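3,4-dihydroxybenzoate decarboxylase (Enterobacter cloacae, PDB 5NY5) decarboxylates 3,4-dihydroxybenzoate to catechol as a UbiD-family enzyme dependent on prenylated flavin, and can run in reverse to carboxylate catechols at the para position. Local coordinates at residues L389-D402 with S456-K470. Residues are numbered along the deposited sequence; the frame is centred on the assembly and turned at random.
With GOL (glycerol), chain C.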
ATOM      1  N   LEU A 389       3.695 -14.341  17.882  1.00 37.00           N
ATOM      2  CA  LEU A 389       4.803 -13.449  17.558  1.00 36.87           C
ATOM      3  C   LEU A 389       5.381 -12.806  18.811  1.00 37.52           C
ATOM      4  O   LEU A 389       6.602 -12.661  18.939  1.00 51.84           O
ATOM      5  CB  LEU A 389       4.335 -12.374  16.579  1.00 36.27           C
ATOM      6  CG  LEU A 389       4.071 -12.812  15.140  1.00 35.70           C
ATOM      7  CD1 LEU A 389       3.336 -11.724  14.387  1.00 35.27           C
ATOM      8  CD2 LEU A 389       5.378 -13.149  14.448  1.00 35.64           C
ATOM      9  N   ALA A 390       4.515 -12.408  19.745  1.00 37.88           N
ATOM     10  CA  ALA A 390       4.988 -11.815  20.988  1.00 38.64           C
ATOM     11  C   ALA A 390       5.672 -12.846  21.874  1.00 39.37           C
ATOM     12  O   ALA A 390       6.627 -12.514  22.584  1.00 47.68           O
ATOM     13  CB  ALA A 390       3.822 -11.167  21.730  1.00 38.94           C
ATOM     14  N   THR A 391       5.207 -14.096  21.836  1.00 39.74           N
ATOM     15  CA  THR A 391       5.761 -15.148  22.681  1.00 40.14           C
ATOM     16  C   THR A 391       7.126 -15.615  22.192  1.00 40.14           C
ATOM     17  O   THR A 391       8.044 -15.799  22.996  1.00 40.92           O
ATOM     18  CB  THR A 391       4.792 -16.329  22.743  1.00 40.21           C
ATOM     19  OG1 THR A 391       3.501 -15.865  23.155  1.00 42.17           O
ATOM     20  CG2 THR A 391       5.281 -17.369  23.726  1.00 41.07           C
ATOM     21  N   TYR A 392       7.280 -15.819  20.888  1.00 39.38           N
ATOM     22  CA  TYR A 392       8.522 -16.325  20.312  1.00 39.41           C
ATOM     23  C   TYR A 392       9.017 -15.297  19.300  1.00 38.81           C
ATOM     24  O   TYR A 392       8.643 -15.333  18.126  1.00 43.74           O
ATOM     25  CB  TYR A 392       8.307 -17.699  19.678  1.00 39.23           C
ATOM     26  CG  TYR A 392       9.569 -18.518  19.557  1.00 39.90           C
ATOM     27  CD1 TYR A 392      10.039 -19.261  20.631  1.00 40.58           C
ATOM     28  CD2 TYR A 392      10.290 -18.550  18.370  1.00 42.63           C
ATOM     29  CE1 TYR A 392      11.195 -20.014  20.526  1.00 45.33           C
ATOM     30  CE2 TYR A 392      11.445 -19.298  18.256  1.00 39.77           C
ATOM     31  CZ  TYR A 392      11.894 -20.027  19.335  1.00 46.80           C
ATOM     32  OH  TYR A 392      13.044 -20.771  19.224  1.00 48.68           O
ATOM     33  N   SER A 393       9.874 -14.383  19.760  1.00 40.13           N
ATOM     34  CA  SER A 393      10.274 -13.252  18.931  1.00 39.13           C
ATOM     35  C   SER A 393      11.124 -13.663  17.738  1.00 38.62           C
ATOM     36  O   SER A 393      11.269 -12.873  16.799  1.00 40.47           O
ATOM     37  CB  SER A 393      11.028 -12.221  19.776  1.00 40.46           C
ATOM     38  OG  SER A 393      12.212 -12.767  20.321  1.00 41.16           O
ATOM     39  N   GLU A 394      11.684 -14.869  17.743  1.00 40.60           N
ATOM     40  CA  GLU A 394      12.466 -15.328  16.603  1.00 41.30           C
ATOM     41  C   GLU A 394      11.603 -15.902  15.488  1.00 40.59           C
ATOM     42  O   GLU A 394      12.142 -16.302  14.454  1.00 43.91           O
ATOM     43  CB  GLU A 394      13.501 -16.354  17.061  1.00 41.60           C
ATOM     44  CG  GLU A 394      14.655 -15.725  17.825  1.00 42.08           C
ATOM     45  CD  GLU A 394      15.464 -16.733  18.612  1.00 42.99           C
ATOM     46  OE1 GLU A 394      14.988 -17.871  18.792  1.00 45.11           O
ATOM     47  OE2 GLU A 394      16.577 -16.383  19.054  1.00 43.82           O
ATOM     48  N   LEU A 395      10.288 -15.949  15.672  1.00 37.75           N
ATOM     49  CA  LEU A 395       9.390 -16.288  14.582  1.00 37.53           C
ATOM     50  C   LEU A 395       9.420 -15.203  13.514  1.00 39.09           C
ATOM     51  O   LEU A 395       9.608 -14.020  13.804  1.00 40.99           O
ATOM     52  CB  LEU A 395       7.965 -16.460  15.096  1.00 39.25           C
ATOM     53  CG  LEU A 395       7.592 -17.820  15.671  1.00 38.55           C
ATOM     54  CD1 LEU A 395       6.335 -17.703  16.506  1.00 39.18           C
ATOM     55  CD2 LEU A 395       7.390 -18.808  14.536  1.00 41.79           C
ATOM     56  N   LYS A 396       9.230 -15.617  12.265  1.00 36.07           N
ATOM     57  CA  LYS A 396       9.175 -14.695  11.141  1.00 35.62           C
ATOM     58  C   LYS A 396       7.801 -14.641  10.494  1.00 35.18           C
ATOM     59  O   LYS A 396       7.261 -13.555  10.286  1.00 41.24           O
ATOM     60  CB  LYS A 396      10.229 -15.074  10.091  1.00 35.75           C
ATOM     61  CG  LYS A 396      10.339 -14.090   8.943  1.00 35.41           C
ATOM     62  CD  LYS A 396      11.489 -14.447   8.038  1.00 35.69           C
ATOM     63  CE  LYS A 396      11.585 -13.513   6.852  1.00 35.45           C
ATOM     64  NZ  LYS A 396      12.640 -13.958   5.909  1.00 35.82           N
ATOM     65  N   ASN A 397       7.211 -15.788  10.175  1.00 37.93           N
ATOM     66  CA  ASN A 397       5.920 -15.825   9.508  1.00 34.93           C
ATOM     67  C   ASN A 397       4.955 -16.712  10.279  1.00 35.11           C
ATOM     68  O   ASN A 397       5.358 -17.664  10.952  1.00 35.48           O
ATOM     69  CB  ASN A 397       6.052 -16.325   8.068  1.00 35.16           C
ATOM     70  CG  ASN A 397       6.862 -15.386   7.202  1.00 34.77           C
ATOM     71  OD1 ASN A 397       6.756 -14.168   7.325  1.00 48.50           O
ATOM     72  ND2 ASN A 397       7.682 -15.947   6.326  1.00 35.00           N
ATOM     73  N   ILE A 398       3.673 -16.379  10.177  1.00 35.91           N
ATOM     74  CA  ILE A 398       2.594 -17.149  10.775  1.00 35.62           C
ATOM     75  C   ILE A 398       1.592 -17.486   9.683  1.00 35.41           C
ATOM     76  O   ILE A 398       1.273 -16.641   8.840  1.00 37.47           O
ATOM     77  CB  ILE A 398       1.901 -16.376  11.918  1.00 35.91           C
ATOM     78  CG1 ILE A 398       2.899 -16.036  13.025  1.00 35.96           C
ATOM     79  CG2 ILE A 398       0.731 -17.168  12.472  1.00 36.15           C
ATOM     80  CD1 ILE A 398       3.496 -17.242  13.690  1.00 43.72           C
ATOM     81  N   ILE A 399       1.098 -18.719   9.692  1.00 35.28           N
ATOM     82  CA  ILE A 399      -0.001 -19.128   8.833  1.00 35.33           C
ATOM     83  C   ILE A 399      -1.134 -19.612   9.723  1.00 35.59           C
ATOM     84  O   ILE A 399      -0.926 -20.465  10.591  1.00 35.91           O
ATOM     85  CB  ILE A 399       0.429 -20.216   7.834  1.00 35.57           C
ATOM     86  CG1 ILE A 399       1.491 -19.660   6.886  1.00 35.38           C
ATOM     87  CG2 ILE A 399      -0.766 -20.708   7.047  1.00 35.76           C
ATOM     88  CD1 ILE A 399       2.049 -20.666   5.923  1.00 35.72           C
ATOM     89  N   LEU A 400      -2.322 -19.053   9.517  1.00 35.53           N
ATOM     90  CA  LEU A 400      -3.520 -19.421  10.255  1.00 39.77           C
ATOM     91  C   LEU A 400      -4.401 -20.307   9.385  1.00 36.13           C
ATOM     92  O   LEU A 400      -4.722 -19.940   8.253  1.00 43.87           O
ATOM     93  CB  LEU A 400      -4.296 -18.173  10.678  1.00 37.76           C
ATOM     94  CG  LEU A 400      -3.556 -17.093  11.468  1.00 37.34           C
ATOM     95  CD1 LEU A 400      -4.302 -15.777  11.382  1.00 35.36           C
ATOM     96  CD2 LEU A 400      -3.405 -17.517  12.915  1.00 35.86           C
ATOM     97  N   VAL A 401      -4.795 -21.466   9.912  1.00 36.57           N
ATOM     98  CA  VAL A 401      -5.682 -22.386   9.214  1.00 36.97           C
ATOM     99  C   VAL A 401      -6.753 -22.865  10.188  1.00 37.41           C
ATOM    100  O   VAL A 401      -6.631 -22.715  11.402  1.00 37.47           O
ATOM    101  CB  VAL A 401      -4.928 -23.589   8.610  1.00 37.20           C
ATOM    102  CG1 VAL A 401      -3.909 -23.128   7.592  1.00 36.87           C
ATOM    103  CG2 VAL A 401      -4.256 -24.386   9.705  1.00 37.42           C
ATOM    104  N   ASP A 402      -7.809 -23.457   9.632  1.00 39.08           N
ATOM    105  CA  ASP A 402      -8.928 -23.952  10.417  1.00 39.60           C
ATOM    106  C   ASP A 402      -8.679 -25.388  10.876  1.00 40.13           C
ATOM    107  O   ASP A 402      -7.664 -26.009  10.555  1.00 40.11           O
ATOM    108  CB  ASP A 402     -10.225 -23.857   9.617  1.00 39.62           C
ATOM    109  CG  ASP A 402     -10.596 -22.430   9.282  1.00 42.39           C
ATOM    110  OD1 ASP A 402     -10.916 -21.665  10.215  1.00 39.29           O
ATOM    111  OD2 ASP A 402     -10.574 -22.077   8.085  1.00 39.92           O
ATOM    112  N   SER A 456      13.630  -8.024  10.441  1.00 36.05           N
ATOM    113  CA  SER A 456      12.862  -8.605   9.355  1.00 35.58           C
ATOM    114  C   SER A 456      11.503  -7.935   9.243  1.00 35.10           C
ATOM    115  O   SER A 456      11.033  -7.265  10.163  1.00 35.14           O
ATOM    116  CB  SER A 456      12.670 -10.112   9.559  1.00 35.67           C
ATOM    117  OG  SER A 456      11.844 -10.671   8.557  1.00 35.30           O
ATOM    118  N   CYS A 457      10.883  -8.130   8.088  1.00 37.91           N
ATOM    119  CA  CYS A 457       9.447  -7.974   7.952  1.00 37.58           C
ATOM    120  C   CYS A 457       8.806  -9.304   8.320  1.00 45.71           C
ATOM    121  O   CYS A 457       9.244 -10.360   7.855  1.00 45.70           O
ATOM    122  CB  CYS A 457       9.071  -7.561   6.531  1.00 37.49           C
ATOM    123  SG  CYS A 457       7.305  -7.415   6.225  1.00 37.12           S
ATOM    124  N   LYS A 458       7.799  -9.258   9.180  1.00 34.30           N
ATOM    125  CA  LYS A 458       7.099 -10.449   9.624  1.00 34.35           C
ATOM    126  C   LYS A 458       5.695 -10.437   9.044  1.00 34.06           C
ATOM    127  O   LYS A 458       5.029  -9.401   9.039  1.00 34.12           O
ATOM    128  CB  LYS A 458       7.067 -10.518  11.151  1.00 34.67           C
ATOM    129  CG  LYS A 458       8.454 -10.403  11.768  1.00 35.07           C
ATOM    130  CD  LYS A 458       8.488 -10.865  13.212  1.00 35.54           C
ATOM    131  CE  LYS A 458       9.912 -10.879  13.741  1.00 36.06           C
ATOM    132  NZ  LYS A 458      10.002 -11.516  15.083  1.00 36.64           N
ATOM    133  N   THR A 459       5.256 -11.582   8.535  1.00 34.06           N
ATOM    134  CA  THR A 459       4.043 -11.660   7.734  1.00 33.89           C
ATOM    135  C   THR A 459       3.068 -12.645   8.354  1.00 34.02           C
ATOM    136  O   THR A 459       3.453 -13.752   8.741  1.00 34.23           O
ATOM    137  CB  THR A 459       4.367 -12.069   6.293  1.00 33.89           C
ATOM    138  OG1 THR A 459       5.380 -11.203   5.769  1.00 33.86           O
ATOM    139  CG2 THR A 459       3.133 -11.961   5.420  1.00 33.82           C
ATOM    140  N   ILE A 460       1.808 -12.241   8.438  1.00 43.18           N
ATOM    141  CA  ILE A 460       0.728 -13.090   8.919  1.00 34.12           C
ATOM    142  C   ILE A 460      -0.133 -13.455   7.717  1.00 34.11           C
ATOM    143  O   ILE A 460      -0.785 -12.588   7.121  1.00 34.01           O
ATOM    144  CB  ILE A 460      -0.098 -12.394  10.008  1.00 34.21           C
ATOM    145  CG1 ILE A 460       0.795 -11.995  11.182  1.00 35.01           C
ATOM    146  CG2 ILE A 460      -1.226 -13.292  10.473  1.00 34.47           C
ATOM    147  CD1 ILE A 460       0.085 -11.189  12.264  1.00 34.55           C
ATOM    148  N   PHE A 461      -0.134 -14.731   7.352  1.00 34.30           N
ATOM    149  CA  PHE A 461      -1.006 -15.251   6.305  1.00 34.45           C
ATOM    150  C   PHE A 461      -2.259 -15.802   6.971  1.00 34.68           C
ATOM    151  O   PHE A 461      -2.203 -16.832   7.649  1.00 34.89           O
ATOM    152  CB  PHE A 461      -0.304 -16.335   5.490  1.00 34.64           C
ATOM    153  CG  PHE A 461       0.909 -15.858   4.749  1.00 34.53           C
ATOM    154  CD1 PHE A 461       0.819 -15.448   3.428  1.00 34.58           C
ATOM    155  CD2 PHE A 461       2.147 -15.838   5.364  1.00 34.47           C
ATOM    156  CE1 PHE A 461       1.939 -15.019   2.743  1.00 34.55           C
ATOM    157  CE2 PHE A 461       3.269 -15.410   4.682  1.00 34.44           C
ATOM    158  CZ  PHE A 461       3.164 -14.999   3.371  1.00 34.48           C
ATOM    159  N   ASP A 462      -3.385 -15.120   6.785  1.00 34.71           N
ATOM    160  CA  ASP A 462      -4.654 -15.560   7.357  1.00 35.01           C
ATOM    161  C   ASP A 462      -5.371 -16.420   6.325  1.00 35.33           C
ATOM    162  O   ASP A 462      -6.022 -15.908   5.413  1.00 35.43           O
ATOM    163  CB  ASP A 462      -5.506 -14.371   7.784  1.00 34.99           C
ATOM    164  CG  ASP A 462      -6.855 -14.789   8.337  1.00 35.40           C
ATOM    165  OD1 ASP A 462      -7.776 -13.948   8.346  1.00 35.53           O
ATOM    166  OD2 ASP A 462      -7.002 -15.957   8.757  1.00 50.77           O
ATOM    167  N   CYS A 463      -5.259 -17.739   6.476  1.00 35.59           N
ATOM    168  CA  CYS A 463      -5.912 -18.684   5.585  1.00 36.02           C
ATOM    169  C   CYS A 463      -7.128 -19.332   6.225  1.00 36.44           C
ATOM    170  O   CYS A 463      -7.524 -20.427   5.817  1.00 36.88           O
ATOM    171  CB  CYS A 463      -4.925 -19.755   5.131  1.00 36.14           C
ATOM    172  SG  CYS A 463      -3.455 -19.074   4.383  1.00 35.77           S
ATOM    173  N   THR A 464      -7.714 -18.687   7.226  1.00 36.39           N
ATOM    174  CA  THR A 464      -8.936 -19.173   7.841  1.00 36.87           C
ATOM    175  C   THR A 464     -10.137 -18.636   7.078  1.00 37.15           C
ATOM    176  O   THR A 464     -10.110 -17.532   6.534  1.00 36.91           O
ATOM    177  CB  THR A 464      -9.019 -18.762   9.314  1.00 36.84           C
ATOM    178  OG1 THR A 464      -9.212 -17.345   9.418  1.00 36.60           O
ATOM    179  CG2 THR A 464      -7.743 -19.139  10.036  1.00 36.61           C
ATOM    180  N   VAL A 465     -11.185 -19.441   7.028  1.00 37.73           N
ATOM    181  CA  VAL A 465     -12.414 -19.027   6.347  1.00 38.17           C
ATOM    182  C   VAL A 465     -13.096 -17.946   7.176  1.00 38.16           C
ATOM    183  O   VAL A 465     -13.280 -18.129   8.390  1.00 38.27           O
ATOM    184  CB  VAL A 465     -13.336 -20.227   6.143  1.00 38.89           C
ATOM    185  CG1 VAL A 465     -14.595 -19.813   5.407  1.00 39.45           C
ATOM    186  CG2 VAL A 465     -12.612 -21.321   5.394  1.00 38.97           C
ATOM    187  N   PRO A 466     -13.461 -16.809   6.586  1.00 38.12           N
ATOM    188  CA  PRO A 466     -14.231 -15.809   7.330  1.00 38.27           C
ATOM    189  C   PRO A 466     -15.490 -16.430   7.909  1.00 39.00           C
ATOM    190  O   PRO A 466     -16.147 -17.247   7.263  1.00 39.51           O
ATOM    191  CB  PRO A 466     -14.554 -14.750   6.271  1.00 38.31           C
ATOM    192  CG  PRO A 466     -13.490 -14.907   5.249  1.00 37.90           C
ATOM    193  CD  PRO A 466     -13.163 -16.369   5.213  1.00 38.02           C
ATOM    194  N   TRP A 467     -15.814 -16.039   9.144  1.00 39.12           N
ATOM    195  CA  TRP A 467     -16.911 -16.670   9.870  1.00 39.85           C
ATOM    196  C   TRP A 467     -18.195 -16.694   9.052  1.00 40.61           C
ATOM    197  O   TRP A 467     -18.916 -17.699   9.044  1.00 41.17           O
ATOM    198  CB  TRP A 467     -17.148 -15.945  11.195  1.00 39.99           C
ATOM    199  CG  TRP A 467     -18.457 -16.296  11.812  1.00 40.88           C
ATOM    200  CD1 TRP A 467     -19.621 -15.593  11.723  1.00 41.48           C
ATOM    201  CD2 TRP A 467     -18.746 -17.453  12.599  1.00 41.35           C
ATOM    202  NE1 TRP A 467     -20.617 -16.238  12.414  1.00 42.30           N
ATOM    203  CE2 TRP A 467     -20.104 -17.383  12.962  1.00 42.23           C
ATOM    204  CE3 TRP A 467     -17.986 -18.538  13.041  1.00 41.17           C
ATOM    205  CZ2 TRP A 467     -20.718 -18.356  13.740  1.00 42.93           C
ATOM    206  CZ3 TRP A 467     -18.598 -19.502  13.811  1.00 41.86           C
ATOM    207  CH2 TRP A 467     -19.950 -19.406  14.152  1.00 42.73           C
ATOM    208  N   ALA A 468     -18.492 -15.601   8.349  1.00 40.55           N
ATOM    209  CA  ALA A 468     -19.756 -15.490   7.632  1.00 41.33           C
ATOM    210  C   ALA A 468     -19.843 -16.429   6.437  1.00 41.61           C
ATOM    211  O   ALA A 468     -20.948 -16.698   5.959  1.00 42.44           O
ATOM    212  CB  ALA A 468     -19.968 -14.047   7.171  1.00 41.29           C
ATOM    213  N   LEU A 469     -18.716 -16.935   5.945  1.00 41.03           N
ATOM    214  CA  LEU A 469     -18.697 -17.759   4.747  1.00 41.34           C
ATOM    215  C   LEU A 469     -18.472 -19.237   5.033  1.00 41.49           C
ATOM    216  O   LEU A 469     -18.401 -20.027   4.085  1.00 42.58           O
ATOM    217  CB  LEU A 469     -17.613 -17.260   3.785  1.00 40.74           C
ATOM    218  CG  LEU A 469     -17.590 -15.761   3.494  1.00 40.49           C
ATOM    219  CD1 LEU A 469     -16.500 -15.435   2.491  1.00 40.00           C
ATOM    220  CD2 LEU A 469     -18.943 -15.295   2.992  1.00 41.34           C
ATOM    221  N   LYS A 470     -18.376 -19.634   6.307  1.00 41.37           N
ATOM    222  CA  LYS A 470     -17.946 -20.990   6.643  1.00 41.44           C
ATOM    223  C   LYS A 470     -18.829 -22.054   6.004  1.00 42.34           C
ATOM    224  O   LYS A 470     -18.362 -23.167   5.737  1.00 42.44           O
ATOM    225  CB  LYS A 470     -17.916 -21.172   8.160  1.00 41.37           C
ATOM    226  CG  LYS A 470     -16.848 -20.357   8.867  1.00 40.55           C
ATOM    227  CD  LYS A 470     -16.944 -20.521  10.374  1.00 40.70           C
ATOM    228  CE  LYS A 470     -16.435 -21.876  10.829  1.00 40.81           C
ATOM    229  NZ  LYS A 470     -14.969 -22.017  10.615  1.00 40.10           N
TER
HETATM  230  C1  GOL C 501     -13.568 -24.667   8.449  1.00 39.78           C
HETATM  231  O1  GOL C 501     -13.383 -23.573   7.582  1.00 44.26           O
HETATM  232  C2  GOL C 501     -14.991 -25.175   8.278  1.00 40.07           C
HETATM  233  O2  GOL C 501     -15.773 -24.741   9.367  1.00 43.36           O
HETATM  234  C3  GOL C 501     -15.562 -24.618   6.979  1.00 36.30           C
HETATM  235  O3  GOL C 501     -16.872 -25.106   6.806  1.00 45.47           O
HETATM  236  O   HOH W   1       7.847 -11.246   5.773  1.00 36.80           O
HETATM  237  O   HOH W   2      -8.541 -22.853   6.868  1.00 42.67           O
HETATM  238  O   HOH W   3     -12.760 -22.431  12.384  1.00 47.81           O
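Lys458 sends CG off beside its backbone N (chi1 -54°) and runs extended from there, a course that lays its chain past Leu389 CD2 and delivers NZ to the turn before strand 397-401. There NZ donates to Leu395 O at 2.8 Å, nearly in line with the carbonyl, and also to Arg434 O; backbone carbonyls of two parts of the chain thus meet the ammonium of this buried residue. Asn397 likewise holds CG anti to its carbonyl carbon (chi1 -65°), which turns OD1 toward the neighbouring strand, alongside Thr459, to accept Thr459 N at 3.2 Å, in the carbonyl plane; the same N-H makes a weak bond to Lys396 O.

From here the two strands run parallel, and, as in any parallel pair, one residue bonds to the two that flank its partner: Ile398, opposite Ile460, gives its N to Thr459 O and its O to Phe461 N, and Leu400 N then meets Phe461 O at 2.9 Å. Side chains alternate between two faces. On one, Ile399 CG1 lies 4.0 Å from Phe461 CB, crossing it at a slant, while Thr459 CG2 sits over one face of the ring near its rim. On the other, Ile460 touches Leu389 CD1 with CD1 and Leu400 CD1 with CG2. Farther along, Asp462 OD2 accepts from Thr464 N in an Asx turn, and Asp402 OD2 takes Val465 N at 2.9 Å on its syn lone pair; a water joins Asp402 OD1 to Lys470 NZ.

Within the C-terminal UbiD domain, strand 397-401 is the middle one of a five-stranded mixed sheet, between 365-370 and 455-462, and 427-434 lies antiparallel beyond 455-462. Helix 410-419 packs on the face of Ile399 through Ile413 and Met417, whereas Leu389 comes from the end of helix 380-391 to the face of Ile460.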